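Local coordinates for protein carbohydrate binding family 6 (PDB 5A8C) that hydrolyses alpha-L-arabinofuranosides, probably releasing terminal arabinofuranosyl groups from plant polysaccharides through the five-bladed beta-propeller of glycoside hydrolase family 43, at residues P40-Y45 with Y279-N284; S105-N110 with P163-D168. All coordinates share one frame; numbering follows the deposited sequence.

Contacts 1 and 2 both join neighbouring blades of a five-bladed beta-propeller, but they do so with different strands and different chemistry. Contact 1 sets the edge strand 36-45 against 277-284, the middle strand of its three-stranded sheet, close to the centre of the chain. Contact 2 sets the first strands of two consecutive blades, 104-109 and 164-167, side by side, slightly farther out and only partly buried. Contact 1 is apolar and small; contact 2 is larger and adds a backbone N-H bonded to a serine hydroxyl oxygen and an arginine laid against a valine. The two are not independent: Ile-106 of contact 2 packs on Ala-42 and Val-43, making 36-45 a shared element.

Contact 1 of 2, residues P40-Y45 with Y279-N284; sequences PAAVVY and YVVYHN
Pro-40 presses its ring against Val-281 and Tyr-282 at the seam between two adjacent blades of the five-bladed beta-propeller. Its CG atom meets the backbone of the facing strand, lying 3.4 Å from Tyr-282 N and 3.5 Å from Tyr-282 O, so one ring carbon touches both ends of the same residue's main chain. CB of Pro-40 meets a side chain instead, with Val-281 CG2 at 3.8 Å. That methyl is placed between the backbone N and the carbonyl carbon of its own residue, the crowded position, while CG1 is anti to the carbonyl carbon (chi1 -70°). Two residues along, and on the same side of its strand, Ala-42 CB lies 4.4 Å from Val-281 CG2. The short strand axes run roughly antiparallel, at 152°, and approach to 6.5 Å, wider than hydrogen-bonded strands; each pairs within its own blade, Ala-41 with Tyr-52 and Val-281 with Ala-270.

Farther out, Ile-51 of strand 48-56 touches both Pro-40 and Val-281, and Ile-303 of strand 300-306 also touches Val-281. Tyr-282 directs its CB away from the 40-45 strand, and its hydroxyl is hydrogen-bonded to Asp-304. The His-283 imidazole spans the seam: ND1 is bonded to the backbone N of Asp-39, just before Pro-40, and NE2 to the carbonyl O of Asn-266. With both ring nitrogens engaged, the imidazole is probably held against rotation, its side chain about 6 Å from a bound Tris molecule that probably came from the crystallisation liquor. At the proline end of the seam, Pro-40 CD approaches the ring obliquely, 4.4 Å from His-283 ND1.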
# COMPACT_ATOMS: atom_id res chain seq x y z
N PRO A 40 1.83 -4.20 -2.22
CA PRO A 40 2.55 -3.27 -3.09
C PRO A 40 2.06 -1.83 -3.05
O PRO A 40 0.85 -1.58 -2.87
CB PRO A 40 2.32 -3.88 -4.46
CG PRO A 40 1.00 -4.58 -4.36
CD PRO A 40 1.04 -5.18 -2.98
N ALA A 41 2.98 -0.93 -3.36
CA ALA A 41 2.69 0.45 -3.69
C ALA A 41 3.56 0.81 -4.89
O ALA A 41 4.63 0.26 -5.08
CB ALA A 41 2.96 1.37 -2.51
N ALA A 42 3.12 1.76 -5.70
CA ALA A 42 3.80 2.04 -6.97
C ALA A 42 3.94 3.50 -7.25
O ALA A 42 3.08 4.32 -6.89
CB ALA A 42 3.07 1.37 -8.12
N VAL A 43 5.01 3.87 -7.96
CA VAL A 43 5.21 5.23 -8.43
C VAL A 43 5.85 5.19 -9.80
O VAL A 43 6.63 4.28 -10.11
CB VAL A 43 6.05 6.08 -7.43
CG1 VAL A 43 7.53 5.75 -7.49
CG2 VAL A 43 5.85 7.57 -7.64
N VAL A 44 5.57 6.20 -10.59
CA VAL A 44 6.19 6.36 -11.91
C VAL A 44 7.27 7.43 -11.81
O VAL A 44 7.05 8.52 -11.23
CB VAL A 44 5.12 6.76 -12.95
CG1 VAL A 44 5.75 7.01 -14.30
CG2 VAL A 44 4.08 5.66 -13.04
N TYR A 45 8.44 7.13 -12.36
CA TYR A 45 9.55 8.06 -12.33
C TYR A 45 10.41 7.79 -13.55
O TYR A 45 10.83 6.65 -13.80
CB TYR A 45 10.39 7.90 -11.05
CG TYR A 45 11.69 8.62 -11.03
CD1 TYR A 45 11.75 9.99 -10.95
CD2 TYR A 45 12.88 7.94 -11.13
CE1 TYR A 45 12.97 10.65 -10.92
CE2 TYR A 45 14.09 8.58 -11.09
CZ TYR A 45 14.14 9.93 -11.00
OH TYR A 45 15.35 10.54 -10.94
N TYR A 279 -3.65 0.74 -13.58
CA TYR A 279 -3.36 -0.59 -13.08
C TYR A 279 -3.65 -0.69 -11.60
O TYR A 279 -3.49 0.27 -10.84
CB TYR A 279 -1.87 -0.93 -13.30
CG TYR A 279 -1.48 -0.89 -14.75
CD1 TYR A 279 -1.65 -1.99 -15.57
CD2 TYR A 279 -1.05 0.29 -15.34
CE1 TYR A 279 -1.41 -1.90 -16.94
CE2 TYR A 279 -0.81 0.37 -16.68
CZ TYR A 279 -0.98 -0.72 -17.49
OH TYR A 279 -0.76 -0.64 -18.83
N VAL A 280 -4.07 -1.88 -11.19
CA VAL A 280 -4.05 -2.27 -9.77
C VAL A 280 -2.89 -3.24 -9.57
O VAL A 280 -2.78 -4.25 -10.29
CB VAL A 280 -5.38 -2.89 -9.33
CG1 VAL A 280 -5.36 -3.28 -7.88
CG2 VAL A 280 -6.52 -1.91 -9.51
N VAL A 281 -2.01 -2.91 -8.63
CA VAL A 281 -0.99 -3.82 -8.15
C VAL A 281 -1.52 -4.43 -6.86
O VAL A 281 -2.16 -3.74 -6.06
CB VAL A 281 0.37 -3.13 -7.99
CG1 VAL A 281 0.99 -2.78 -9.34
CG2 VAL A 281 0.40 -1.98 -7.07
N TYR A 282 -1.25 -5.71 -6.65
CA TYR A 282 -1.83 -6.43 -5.51
C TYR A 282 -0.97 -7.60 -5.21
O TYR A 282 0.18 -7.71 -5.73
CB TYR A 282 -3.31 -6.77 -5.77
CG TYR A 282 -3.56 -7.65 -6.97
CD1 TYR A 282 -3.64 -7.11 -8.25
CD2 TYR A 282 -3.75 -9.01 -6.81
CE1 TYR A 282 -3.90 -7.92 -9.36
CE2 TYR A 282 -4.02 -9.80 -7.91
CZ TYR A 282 -4.14 -9.25 -9.16
OH TYR A 282 -4.44 -10.08 -10.22
N HIS A 283 -1.42 -8.54 -4.40
CA HIS A 283 -0.66 -9.77 -4.16
C HIS A 283 -1.55 -10.98 -4.16
O HIS A 283 -2.77 -10.94 -3.94
CB HIS A 283 0.19 -9.71 -2.84
CG HIS A 283 -0.59 -9.63 -1.57
ND1 HIS A 283 -0.38 -8.63 -0.66
CD2 HIS A 283 -1.51 -10.50 -1.06
CE1 HIS A 283 -1.18 -8.87 0.34
NE2 HIS A 283 -1.89 -9.98 0.14
N ASN A 284 -0.92 -12.14 -4.41
CA ASN A 284 -1.55 -13.42 -4.17
C ASN A 284 -0.50 -14.38 -3.66
O ASN A 284 0.54 -13.95 -3.15
CB ASN A 284 -2.37 -13.93 -5.38
CG ASN A 284 -1.56 -14.42 -6.55
OD1 ASN A 284 -0.33 -14.33 -6.54
ND2 ASN A 284 -2.25 -14.91 -7.55

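Contact 2 of 2, residues S105-N110 with P163-D168; sequences SIVYRN and PGVFVD
Ser-105 sets OG anti to its backbone N (chi1 178°), and Val-107 and Val-165 likewise send CG1 anti to N, which carries these groups into the seam between two consecutive blades of the propeller. The strand segments run nearly parallel, at 19°, with axes 6.4 Å apart. Ser-105 OG accepts a hydrogen bond from Val-165 N at 3.0 Å, fairly straight with an N-H...O angle of 162°. This side-chain oxygen thereby satisfies a main-chain N-H across the blade boundary, and Ser-105 CB rests 3.3 Å from Pro-163 O.

Beyond it the seam turns apolar. Val-107 divides its two methyls between Val-165 and Val-167, alternate residues that both point toward its strand: CG2 meets Val-165 CG1 at 3.7 Å, the side chains crossing at about a right angle, and CG1 reaches Val-167 CG2 at 4.0 Å. Met-194, from a loop, touches all three valines and Arg-109.

At the outer end Arg-109 extends its chain past Val-167. Its guanidinium is held by a hydrogen bond from NH2 to Gly-171 O, and one face takes Val-167 CG1, 3.8 Å above the plane and centred over CZ.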
# COMPACT_ATOMS: atom_id res chain seq x y z
N SER A 105 4.20 2.90 1.47
CA SER A 105 3.54 3.89 0.61
C SER A 105 4.65 4.76 0.04
O SER A 105 5.50 5.23 0.77
CB SER A 105 2.59 4.73 1.43
OG SER A 105 1.96 5.74 0.66
N ILE A 106 4.67 4.94 -1.30
CA ILE A 106 5.73 5.69 -1.97
C ILE A 106 5.14 6.97 -2.58
O ILE A 106 4.08 6.93 -3.24
CB ILE A 106 6.39 4.80 -3.06
CG1 ILE A 106 7.58 5.52 -3.72
CG2 ILE A 106 5.41 4.26 -4.08
CD1 ILE A 106 8.76 5.75 -2.85
N VAL A 107 5.90 8.04 -2.46
CA VAL A 107 5.56 9.34 -3.08
C VAL A 107 6.85 9.93 -3.63
O VAL A 107 7.88 9.93 -2.97
CB VAL A 107 4.92 10.31 -2.05
CG1 VAL A 107 4.60 11.62 -2.72
CG2 VAL A 107 3.68 9.71 -1.46
N TYR A 108 6.75 10.49 -4.85
CA TYR A 108 7.82 11.29 -5.46
C TYR A 108 7.43 12.77 -5.33
O TYR A 108 6.40 13.17 -5.86
CB TYR A 108 8.01 10.87 -6.91
CG TYR A 108 9.00 11.68 -7.71
CD1 TYR A 108 10.33 11.82 -7.30
CD2 TYR A 108 8.64 12.30 -8.91
CE1 TYR A 108 11.26 12.54 -8.05
CE2 TYR A 108 9.56 13.03 -9.64
CZ TYR A 108 10.86 13.15 -9.21
OH TYR A 108 11.74 13.89 -9.97
N ARG A 109 8.22 13.52 -4.56
CA ARG A 109 7.91 14.95 -4.35
C ARG A 109 9.21 15.66 -4.11
O ARG A 109 10.13 15.08 -3.50
CB ARG A 109 6.98 15.14 -3.14
CG ARG A 109 6.37 16.54 -3.08
CD ARG A 109 5.47 16.75 -1.93
NE ARG A 109 4.76 18.01 -2.09
CZ ARG A 109 3.87 18.50 -1.24
NH1 ARG A 109 3.58 17.87 -0.14
NH2 ARG A 109 3.29 19.66 -1.52
N ASN A 110 9.33 16.92 -4.52
CA ASN A 110 10.56 17.67 -4.21
C ASN A 110 11.78 17.01 -4.81
O ASN A 110 12.87 17.21 -4.29
CB ASN A 110 10.80 17.83 -2.66
CG ASN A 110 9.55 18.28 -1.89
OD1 ASN A 110 8.84 19.19 -2.38
ND2 ASN A 110 9.29 17.67 -0.70
N PRO A 163 0.02 2.96 5.99
CA PRO A 163 -0.13 4.30 5.46
C PRO A 163 -0.45 4.31 3.99
O PRO A 163 0.06 3.51 3.20
CB PRO A 163 1.23 4.94 5.69
CG PRO A 163 2.19 3.76 5.69
CD PRO A 163 1.42 2.68 6.38
N GLY A 164 -1.22 5.31 3.58
CA GLY A 164 -1.45 5.66 2.18
C GLY A 164 -1.34 7.15 2.01
O GLY A 164 -2.17 7.87 2.56
N VAL A 165 -0.29 7.63 1.38
CA VAL A 165 -0.02 9.06 1.27
C VAL A 165 -0.38 9.54 -0.14
O VAL A 165 -0.19 8.83 -1.12
CB VAL A 165 1.43 9.36 1.68
CG1 VAL A 165 1.78 10.84 1.55
CG2 VAL A 165 1.70 8.89 3.08
N PHE A 166 -0.89 10.76 -0.19
CA PHE A 166 -1.42 11.38 -1.37
C PHE A 166 -1.12 12.89 -1.32
O PHE A 166 -1.32 13.49 -0.27
CB PHE A 166 -2.95 11.10 -1.39
CG PHE A 166 -3.69 11.97 -2.32
CD1 PHE A 166 -3.69 11.76 -3.70
CD2 PHE A 166 -4.46 13.02 -1.84
CE1 PHE A 166 -4.38 12.60 -4.59
CE2 PHE A 166 -5.19 13.82 -2.70
CZ PHE A 166 -5.14 13.63 -4.05
N VAL A 167 -0.78 13.48 -2.47
CA VAL A 167 -0.52 14.91 -2.59
C VAL A 167 -1.60 15.51 -3.50
O VAL A 167 -1.68 15.11 -4.65
CB VAL A 167 0.90 15.21 -3.09
CG1 VAL A 167 1.14 16.71 -3.15
CG2 VAL A 167 1.95 14.52 -2.26
N ASP A 168 -2.39 16.43 -2.96
CA ASP A 168 -3.51 17.00 -3.72
C ASP A 168 -3.04 18.15 -4.62
O ASP A 168 -1.90 18.63 -4.57
CB ASP A 168 -4.57 17.45 -2.75
CG ASP A 168 -5.99 17.44 -3.31
OD1 ASP A 168 -6.18 17.17 -4.50
OD2 ASP A 168 -6.89 17.75 -2.47